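Side-chain contacts in protein interacting with HSP90 1 (Saccharomyces cerevisiae, PDB 4CHH), which works in pre-rRNA processing, is required for the NOP58-snoRNA interaction, belongs to the R2TP complex with RVB1, RVB2 and TAH1, and interacts with HSP90: residues 76-79 / 80-84; 127-130 / 131-135; 150-153 / 154-157. All coordinates share one frame; numbering follows the deposited sequence.

Contact 1 (76-79 / 80-84); sequences FNAR and IVFPL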
ATOM      1  N   PHE A  76      -6.912 -14.157  10.472  1.00 20.67           N
ATOM      2  CA  PHE A  76      -7.987 -13.168  10.561  1.00 18.33           C
ATOM      3  C   PHE A  76      -9.307 -13.794  10.973  1.00 23.72           C
ATOM      4  O   PHE A  76      -9.888 -14.630  10.282  1.00 23.34           O
ATOM      5  CB  PHE A  76      -8.190 -12.314   9.286  1.00 18.73           C
ATOM      6  CG  PHE A  76      -9.305 -11.287   9.458  1.00 18.54           C
ATOM      7  CD1 PHE A  76      -9.159 -10.214  10.335  1.00 18.01           C
ATOM      8  CD2 PHE A  76     -10.521 -11.438   8.799  1.00 20.28           C
ATOM      9  CE1 PHE A  76     -10.212  -9.318  10.561  1.00 18.58           C
ATOM     10  CE2 PHE A  76     -11.565 -10.522   9.007  1.00 21.95           C
ATOM     11  CZ  PHE A  76     -11.405  -9.475   9.895  1.00 18.69           C
ATOM     12  N   ASN A  77      -9.766 -13.332  12.117  1.00 21.25           N
ATOM     13  CA  ASN A  77     -11.050 -13.600  12.747  1.00 20.56           C
ATOM     14  C   ASN A  77     -11.430 -12.262  13.379  1.00 21.70           C
ATOM     15  O   ASN A  77     -10.680 -11.763  14.229  1.00 19.16           O
ATOM     16  CB  ASN A  77     -10.948 -14.754  13.743  1.00 21.03           C
ATOM     17  CG  ASN A  77     -12.269 -15.106  14.397  1.00 54.21           C
ATOM     18  OD1 ASN A  77     -12.902 -14.292  15.087  1.00 47.82           O
ATOM     19  ND2 ASN A  77     -12.700 -16.340  14.223  1.00 50.60           N
ATOM     20  N   ALA A  78     -12.542 -11.649  12.904  1.00 17.29           N
ATOM     21  CA  ALA A  78     -12.988 -10.302  13.297  1.00 17.14           C
ATOM     22  C   ALA A  78     -13.017 -10.079  14.814  1.00 19.61           C
ATOM     23  O   ALA A  78     -12.490  -9.089  15.277  1.00 18.61           O
ATOM     24  CB  ALA A  78     -14.369  -9.994  12.703  1.00 17.20           C
ATOM     25  N   ARG A  79     -13.606 -10.996  15.567  1.00 18.47           N
ATOM     26  CA  ARG A  79     -13.778 -10.851  17.026  1.00 18.71           C
ATOM     27  C   ARG A  79     -12.456 -10.904  17.788  1.00 18.70           C
ATOM     28  O   ARG A  79     -12.335 -10.251  18.817  1.00 17.99           O
ATOM     29  CB  ARG A  79     -14.790 -11.889  17.580  1.00 19.90           C
ATOM     30  CG  ARG A  79     -16.228 -11.708  17.042  1.00 27.51           C
ATOM     31  CD  ARG A  79     -17.014 -10.490  17.554  1.00 46.65           C
ATOM     32  NE  ARG A  79     -16.383  -9.193  17.247  1.00 57.42           N
ATOM     33  CZ  ARG A  79     -16.503  -8.530  16.097  1.00 67.18           C
ATOM     34  NH1 ARG A  79     -17.237  -9.026  15.106  1.00 53.47           N
ATOM     35  NH2 ARG A  79     -15.879  -7.371  15.923  1.00 47.75           N
ATOM     36  N   ILE A  80     -11.460 -11.607  17.256  1.00 15.01           N
ATOM     37  CA  ILE A  80     -10.122 -11.686  17.854  1.00 14.48           C
ATOM     38  C   ILE A  80      -9.286 -10.479  17.435  1.00 17.62           C
ATOM     39  O   ILE A  80      -8.619  -9.859  18.255  1.00 15.32           O
ATOM     40  CB  ILE A  80      -9.399 -12.994  17.387  1.00 17.55           C
ATOM     41  CG1 ILE A  80     -10.177 -14.298  17.760  1.00 19.29           C
ATOM     42  CG2 ILE A  80      -7.933 -13.031  17.866  1.00 18.31           C
ATOM     43  CD1 ILE A  80     -10.298 -14.626  19.268  1.00 26.90           C
ATOM     44  N   VAL A  81      -9.304 -10.184  16.122  1.00 15.89           N
ATOM     45  CA  VAL A  81      -8.398  -9.240  15.499  1.00 15.82           C
ATOM     46  C   VAL A  81      -8.744  -7.765  15.702  1.00 18.05           C
ATOM     47  O   VAL A  81      -7.808  -6.997  15.954  1.00 16.68           O
ATOM     48  CB  VAL A  81      -8.206  -9.591  14.000  1.00 18.78           C
ATOM     49  CG1 VAL A  81      -7.600  -8.431  13.214  1.00 17.50           C
ATOM     50  CG2 VAL A  81      -7.370 -10.862  13.857  1.00 18.22           C
ATOM     51  N   PHE A  82     -10.017  -7.349  15.589  1.00 15.76           N
ATOM     52  CA  PHE A  82     -10.319  -5.911  15.740  1.00 15.90           C
ATOM     53  C   PHE A  82      -9.877  -5.380  17.130  1.00 17.93           C
ATOM     54  O   PHE A  82      -9.230  -4.334  17.172  1.00 16.39           O
ATOM     55  CB  PHE A  82     -11.781  -5.578  15.408  1.00 17.51           C
ATOM     56  CG  PHE A  82     -12.049  -5.736  13.919  1.00 19.87           C
ATOM     57  CD1 PHE A  82     -11.215  -5.141  12.974  1.00 24.60           C
ATOM     58  CD2 PHE A  82     -13.145  -6.461  13.464  1.00 22.82           C
ATOM     59  CE1 PHE A  82     -11.465  -5.280  11.596  1.00 25.40           C
ATOM     60  CE2 PHE A  82     -13.398  -6.595  12.085  1.00 26.78           C
ATOM     61  CZ  PHE A  82     -12.558  -5.997  11.163  1.00 24.80           C
ATOM     62  N   PRO A  83     -10.082  -6.112  18.250  1.00 14.14           N
ATOM     63  CA  PRO A  83      -9.532  -5.643  19.528  1.00 13.58           C
ATOM     64  C   PRO A  83      -7.995  -5.555  19.500  1.00 16.93           C
ATOM     65  O   PRO A  83      -7.451  -4.601  20.032  1.00 17.23           O
ATOM     66  CB  PRO A  83     -10.023  -6.713  20.513  1.00 14.35           C
ATOM     67  CG  PRO A  83     -11.316  -7.190  19.904  1.00 18.26           C
ATOM     68  CD  PRO A  83     -10.888  -7.331  18.461  1.00 14.67           C
ATOM     69  N   LEU A  84      -7.305  -6.503  18.827  1.00 14.27           N
ATOM     70  CA  LEU A  84      -5.830  -6.481  18.693  1.00 14.29           C
ATOM     71  C   LEU A  84      -5.349  -5.282  17.877  1.00 16.48           C
ATOM     72  O   LEU A  84      -4.298  -4.720  18.184  1.00 13.16           O
ATOM     73  CB  LEU A  84      -5.292  -7.770  18.057  1.00 13.75           C
ATOM     74  CG  LEU A  84      -5.366  -9.038  18.883  1.00 17.13           C
ATOM     75  CD1 LEU A  84      -4.934 -10.224  18.046  1.00 17.02           C
ATOM     76  CD2 LEU A  84      -4.508  -8.924  20.180  1.00 19.71           C
TER
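F76 turns the edge of its ring toward the face of F82 in an offset edge-to-face pair, with centroids 5.7 Å apart and planes at 74°. The nearest approach is between F76 CZ and F82 CZ, at 3.9 Å. The same edge of F76 also meets a methyl group, V81 CG1 lying 3.7 Å from F76 CD1 near the ring plane. F76 reaches both partners because its CG stands anti to the backbone N (chi1 -179°), which swings the ring back alongside the helix it precedes. On F82, A78 CB packs against CE2 at 3.6 Å, and NH2 of R79 comes up at the ring edge, 3.8 Å from CD2. These side chains gather round the first turn of helix 78-86, where N77 is the N-cap. Its OD1 accepts a weak capping bond from R79 N, while N77 O takes V81 N at 2.8 Å. One residue on, F82 N bonds to A78 O in a nearly straight link (168°), fixing the backbone that carries the F82 ring. P83, which has no N-H to give, sets CD against R79 O at 3.3 Å and kinks the helix. Beyond the turn, L131 and I134 of helix 129-147 touch F76 and F82 respectively.

Contact 2 (127-130 / 131-135); sequences DDIQ and LREIL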
ATOM      1  N   ASP A 127     -13.495 -10.312   1.836  1.00 32.30           N
ATOM      2  CA  ASP A 127     -14.589 -10.857   2.640  1.00 33.14           C
ATOM      3  C   ASP A 127     -14.999 -10.008   3.853  1.00 35.01           C
ATOM      4  O   ASP A 127     -16.056 -10.269   4.433  1.00 35.33           O
ATOM      5  CB  ASP A 127     -14.193 -12.262   3.134  1.00 36.05           C
ATOM      6  CG  ASP A 127     -13.873 -13.266   2.045  1.00 52.32           C
ATOM      7  OD1 ASP A 127     -14.445 -13.145   0.929  1.00 53.73           O
ATOM      8  OD2 ASP A 127     -13.068 -14.182   2.309  1.00 63.76           O
ATOM      9  N   ASP A 128     -14.165  -9.045   4.279  1.00 27.83           N
ATOM     10  CA  ASP A 128     -14.508  -8.194   5.417  1.00 25.17           C
ATOM     11  C   ASP A 128     -14.221  -6.747   5.031  1.00 26.33           C
ATOM     12  O   ASP A 128     -13.059  -6.352   4.846  1.00 23.72           O
ATOM     13  CB  ASP A 128     -13.760  -8.640   6.694  1.00 25.73           C
ATOM     14  CG  ASP A 128     -14.210  -7.935   7.973  1.00 28.99           C
ATOM     15  OD1 ASP A 128     -14.058  -6.706   8.054  1.00 26.81           O
ATOM     16  OD2 ASP A 128     -14.652  -8.628   8.912  1.00 35.15           O
ATOM     17  N   ILE A 129     -15.301  -5.964   4.883  1.00 23.30           N
ATOM     18  CA  ILE A 129     -15.245  -4.566   4.448  1.00 23.86           C
ATOM     19  C   ILE A 129     -14.637  -3.682   5.547  1.00 23.00           C
ATOM     20  O   ILE A 129     -13.998  -2.690   5.223  1.00 21.77           O
ATOM     21  CB  ILE A 129     -16.639  -4.033   3.944  1.00 27.94           C
ATOM     22  CG1 ILE A 129     -16.555  -2.596   3.386  1.00 29.23           C
ATOM     23  CG2 ILE A 129     -17.713  -4.107   5.027  1.00 29.88           C
ATOM     24  CD1 ILE A 129     -16.134  -2.475   1.846  1.00 44.40           C
ATOM     25  N   GLN A 130     -14.841  -4.022   6.833  1.00 18.69           N
ATOM     26  CA  GLN A 130     -14.245  -3.244   7.917  1.00 17.67           C
ATOM     27  C   GLN A 130     -12.723  -3.384   7.872  1.00 16.01           C
ATOM     28  O   GLN A 130     -12.027  -2.390   8.030  1.00 14.58           O
ATOM     29  CB  GLN A 130     -14.794  -3.676   9.299  1.00 19.22           C
ATOM     30  CG  GLN A 130     -16.210  -3.131   9.579  1.00 43.16           C
ATOM     31  CD  GLN A 130     -17.300  -3.679   8.664  1.00 62.67           C
ATOM     32  OE1 GLN A 130     -17.373  -4.886   8.367  1.00 56.26           O
ATOM     33  NE2 GLN A 130     -18.165  -2.793   8.189  1.00 54.24           N
ATOM     34  N   LEU A 131     -12.215  -4.608   7.650  1.00 12.75           N
ATOM     35  CA  LEU A 131     -10.767  -4.858   7.521  1.00 12.72           C
ATOM     36  C   LEU A 131     -10.217  -4.127   6.266  1.00 16.12           C
ATOM     37  O   LEU A 131      -9.175  -3.481   6.331  1.00 16.55           O
ATOM     38  CB  LEU A 131     -10.459  -6.368   7.459  1.00 12.60           C
ATOM     39  CG  LEU A 131      -8.940  -6.760   7.453  1.00 17.35           C
ATOM     40  CD1 LEU A 131      -8.239  -6.372   8.736  1.00 16.57           C
ATOM     41  CD2 LEU A 131      -8.742  -8.237   7.189  1.00 20.60           C
ATOM     42  N   ARG A 132     -10.954  -4.168   5.150  1.00 14.69           N
ATOM     43  CA  ARG A 132     -10.545  -3.464   3.921  1.00 13.67           C
ATOM     44  C   ARG A 132     -10.355  -1.936   4.192  1.00 17.48           C
ATOM     45  O   ARG A 132      -9.357  -1.349   3.764  1.00 16.64           O
ATOM     46  CB  ARG A 132     -11.609  -3.684   2.823  1.00 12.79           C
ATOM     47  CG  ARG A 132     -11.148  -3.250   1.429  1.00 21.59           C
ATOM     48  CD  ARG A 132     -12.154  -3.718   0.390  1.00 24.70           C
ATOM     49  NE  ARG A 132     -11.771  -3.377  -0.983  1.00 32.51           N
ATOM     50  CZ  ARG A 132     -11.200  -4.212  -1.853  1.00 45.44           C
ATOM     51  NH1 ARG A 132     -10.861  -5.443  -1.484  1.00 28.36           N
ATOM     52  NH2 ARG A 132     -10.941  -3.814  -3.090  1.00 31.07           N
ATOM     53  N   GLU A 133     -11.318  -1.300   4.899  1.00 14.34           N
ATOM     54  CA  GLU A 133     -11.207   0.129   5.231  1.00 14.54           C
ATOM     55  C   GLU A 133      -9.949   0.429   6.047  1.00 15.87           C
ATOM     56  O   GLU A 133      -9.293   1.434   5.809  1.00 13.41           O
ATOM     57  CB  GLU A 133     -12.423   0.590   6.061  1.00 16.33           C
ATOM     58  CG  GLU A 133     -13.658   0.902   5.234  1.00 33.33           C
ATOM     59  CD  GLU A 133     -14.969   0.708   5.981  1.00 58.47           C
ATOM     60  OE1 GLU A 133     -14.956   0.706   7.236  1.00 51.18           O
ATOM     61  OE2 GLU A 133     -16.011   0.547   5.304  1.00 52.79           O
ATOM     62  N   ILE A 134      -9.675  -0.400   7.068  1.00 13.12           N
ATOM     63  CA  ILE A 134      -8.483  -0.247   7.912  1.00 11.88           C
ATOM     64  C   ILE A 134      -7.209  -0.470   7.047  1.00 14.36           C
ATOM     65  O   ILE A 134      -6.221   0.260   7.203  1.00 13.97           O
ATOM     66  CB  ILE A 134      -8.593  -1.242   9.091  1.00 14.52           C
ATOM     67  CG1 ILE A 134      -9.683  -0.782  10.108  1.00 15.23           C
ATOM     68  CG2 ILE A 134      -7.263  -1.476   9.783  1.00 15.30           C
ATOM     69  CD1 ILE A 134     -10.072  -1.874  11.167  1.00 24.92           C
ATOM     70  N   LEU A 135      -7.246  -1.452   6.129  1.00 11.09           N
ATOM     71  CA  LEU A 135      -6.080  -1.723   5.286  1.00 11.94           C
ATOM     72  C   LEU A 135      -5.801  -0.489   4.381  1.00 16.16           C
ATOM     73  O   LEU A 135      -4.642  -0.101   4.204  1.00 15.19           O
ATOM     74  CB  LEU A 135      -6.296  -3.034   4.469  1.00 12.41           C
ATOM     75  CG  LEU A 135      -5.180  -3.548   3.481  1.00 15.73           C
ATOM     76  CD1 LEU A 135      -5.270  -2.861   2.128  1.00 14.93           C
ATOM     77  CD2 LEU A 135      -3.753  -3.470   4.084  1.00 17.35           C
TER
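The N-terminal cap of helix 129-147 is built by D128, whose carboxylate OD1 accepts L131 N at 2.8 Å. The N-H points well at the oxygen (160°), but it meets OD1 on the anti side and 27° out of the carboxylate plane. A D128 chi1 of -172° sets CG beside the carbonyl carbon and folds the carboxylate forward over the first turn, where OD1 also lies 3.7 Å from L131 CB. The two side chains run roughly perpendicular to each other. As an N-cap, D128 satisfies an amide that has no preceding helical carbonyl to bond, and its negative charge probably interacts favourably with the helix dipole. Behind the cap the regular ladder begins: R132 N to D128 O, E133 N to I129 O at 3.0 Å, and I134 N to Q130 O. Along the exposed flank, E133 lies back toward the preceding turn, bringing OE2 to 3.7 Å from I129 CG1. I134 CG1 lies 3.5 Å from Q130 O, which also accepts the backbone N of I134. R132 departs from this flank: its extended chain carries the guanidinium away from 127-130 to a cation-pi interaction with F38. L131 likewise leads inward, against W124 and I125 of helix 119-127 and W90. D128 and Q130 face helix 78-86.

Contact 3 (150-153 / 154-157); sequences VLCR and DRIA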
ATOM      1  N   VAL A 150       1.422  14.281   3.150  1.00 15.79           N
ATOM      2  CA  VAL A 150       0.136  14.270   3.851  1.00 15.79           C
ATOM      3  C   VAL A 150      -0.888  14.004   2.761  1.00 17.15           C
ATOM      4  O   VAL A 150      -0.878  14.716   1.759  1.00 16.09           O
ATOM      5  CB  VAL A 150      -0.142  15.556   4.696  1.00 20.17           C
ATOM      6  CG1 VAL A 150      -1.551  15.524   5.306  1.00 19.41           C
ATOM      7  CG2 VAL A 150       0.920  15.730   5.803  1.00 20.25           C
ATOM      8  N   LEU A 151      -1.681  12.922   2.890  1.00 13.63           N
ATOM      9  CA  LEU A 151      -2.674  12.552   1.856  1.00 13.74           C
ATOM     10  C   LEU A 151      -4.090  12.783   2.365  1.00 18.29           C
ATOM     11  O   LEU A 151      -4.334  12.619   3.546  1.00 17.90           O
ATOM     12  CB  LEU A 151      -2.480  11.079   1.398  1.00 12.68           C
ATOM     13  CG  LEU A 151      -1.044  10.720   0.867  1.00 13.26           C
ATOM     14  CD1 LEU A 151      -0.906   9.227   0.592  1.00 12.52           C
ATOM     15  CD2 LEU A 151      -0.664  11.534  -0.343  1.00 11.44           C
ATOM     16  N   CYS A 152      -4.993  13.238   1.492  1.00 16.43           N
ATOM     17  CA  CYS A 152      -6.390  13.540   1.841  1.00 17.57           C
ATOM     18  C   CYS A 152      -7.190  12.261   2.114  1.00 21.28           C
ATOM     19  O   CYS A 152      -7.103  11.301   1.353  1.00 21.15           O
ATOM     20  CB  CYS A 152      -7.063  14.377   0.751  1.00 17.59           C
ATOM     21  SG  CYS A 152      -8.658  15.077   1.259  1.00 21.48           S
ATOM     22  N   ARG A 153      -7.941  12.257   3.225  1.00 18.74           N
ATOM     23  CA  ARG A 153      -8.837  11.176   3.636  1.00 18.66           C
ATOM     24  C   ARG A 153     -10.265  11.446   3.107  1.00 22.51           C
ATOM     25  O   ARG A 153     -11.092  10.544   3.114  1.00 24.05           O
ATOM     26  CB  ARG A 153      -8.843  11.013   5.191  1.00 19.96           C
ATOM     27  CG  ARG A 153      -7.448  10.699   5.836  1.00 22.10           C
ATOM     28  CD  ARG A 153      -6.784   9.473   5.229  1.00 20.17           C
ATOM     29  NE  ARG A 153      -5.712   8.913   6.065  1.00 24.04           N
ATOM     30  CZ  ARG A 153      -4.430   9.243   5.993  1.00 22.99           C
ATOM     31  NH1 ARG A 153      -4.029  10.194   5.162  1.00 18.59           N
ATOM     32  NH2 ARG A 153      -3.537   8.638   6.771  1.00 19.18           N
ATOM     33  N   ASP A 154     -10.553  12.655   2.631  1.00 18.79           N
ATOM     34  CA  ASP A 154     -11.908  12.984   2.133  1.00 19.14           C
ATOM     35  C   ASP A 154     -11.999  12.835   0.620  1.00 24.02           C
ATOM     36  O   ASP A 154     -12.944  12.212   0.122  1.00 23.42           O
ATOM     37  CB  ASP A 154     -12.319  14.415   2.539  1.00 21.12           C
ATOM     38  CG  ASP A 154     -12.235  14.710   4.029  1.00 31.12           C
ATOM     39  OD1 ASP A 154     -12.439  13.783   4.827  1.00 32.31           O
ATOM     40  OD2 ASP A 154     -11.941  15.862   4.386  1.00 38.55           O
ATOM     41  N   ARG A 155     -11.027  13.411  -0.115  1.00 21.63           N
ATOM     42  CA  ARG A 155     -11.010  13.332  -1.576  1.00 22.20           C
ATOM     43  C   ARG A 155     -10.402  12.011  -1.954  1.00 25.90           C
ATOM     44  O   ARG A 155      -9.312  11.942  -2.494  1.00 27.33           O
ATOM     45  CB  ARG A 155     -10.260  14.518  -2.192  1.00 22.31           C
ATOM     46  CG  ARG A 155     -11.148  15.719  -2.459  1.00 30.14           C
ATOM     47  CD  ARG A 155     -11.088  16.712  -1.334  1.00 43.23           C
ATOM     48  NE  ARG A 155     -10.668  18.020  -1.827  1.00 56.92           N
ATOM     49  CZ  ARG A 155      -9.682  18.739  -1.303  1.00 66.69           C
ATOM     50  NH1 ARG A 155      -8.997  18.283  -0.260  1.00 60.57           N
ATOM     51  NH2 ARG A 155      -9.371  19.921  -1.821  1.00 38.89           N
ATOM     52  N   ILE A 156     -11.107  10.958  -1.617  1.00 23.78           N
ATOM     53  CA  ILE A 156     -10.690   9.575  -1.793  1.00 24.34           C
ATOM     54  C   ILE A 156     -11.693   8.852  -2.699  1.00 27.30           C
ATOM     55  O   ILE A 156     -12.907   9.091  -2.610  1.00 28.38           O
ATOM     56  CB  ILE A 156     -10.532   8.918  -0.408  1.00 28.21           C
ATOM     57  CG1 ILE A 156      -9.812   7.557  -0.480  1.00 29.50           C
ATOM     58  CG2 ILE A 156     -11.864   8.855   0.393  1.00 30.45           C
ATOM     59  CD1 ILE A 156      -9.118   7.148   0.869  1.00 38.41           C
ATOM     60  N   ALA A 157     -11.165   8.031  -3.616  1.00 18.85           N
ATOM     61  CA  ALA A 157     -11.959   7.261  -4.557  1.00 16.20           C
ATOM     62  C   ALA A 157     -11.312   5.901  -4.832  1.00 16.30           C
ATOM     63  O   ALA A 157     -10.125   5.691  -4.548  1.00 16.42           O
ATOM     64  CB  ALA A 157     -12.171   8.044  -5.859  1.00 16.00           C
TER
HETATM   65  O   HOH W   1     -13.549  10.961   5.105  1.00 46.82           O
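One sulfur atom, C152 SG, accepts three N-H groups from the two residues D154 and R155. The chain is turning here as it leaves strand 149-151, which pairs antiparallel with strand 29-47, and R155 is the centre of an inverse gamma turn. The straightest of the three bonds runs from R155 N to C152 SG, 3.2 Å long with an N-H...S angle of 176°; D154 N adds a weak bond to the same SG at 3.4 Å. The third comes from the side chain of R155, whose NH1 reaches C152 SG at 3.6 Å, with the sulfur near the guanidinium plane at its edge. C152 places its sulfur inside the bend through a chi1 of -168°, which turns SG away from its own N and toward the residues that follow. R155 in turn is bent at chi2 and chi3, which brings its guanidinium back to the same atom, with R155 CD 3.9 Å from C152 SG on the way. This cluster of donors gives the buried sulfur polar partners. R153 points the other way, into salt bridges with E137 and E144 of helix 129-147, while its NH1 also makes a weak bond to L151 O. Past the bend, I156 CG2 lies 3.3 Å from R153 O. That carbonyl also receives a hydrogen bond from a water, at 3.2 Å from R153 O, and the same water donates to D154 OD1 at 3.0 Å.

All three contacts lie toward the surface of the PIH1 N-terminal domain, each with a single buried residue among those touching: V81, L131 and C152. Contacts 1 and 2 are both helix starts, capped by an amide and a carboxylate side chain respectively, and they meet directly through the rings of F76 and F82, so that helices 78-86 and 129-147 are joined near their N-terminal ends. Contact 1 leans on aromatic packing, contact 2 on a carboxylate cap. Contact 3 touches neither, its nearest atoms being about 8 Å from contact 2; it is a strand exit organised by sulfur, tied through R153 to a later part of helix 129-147.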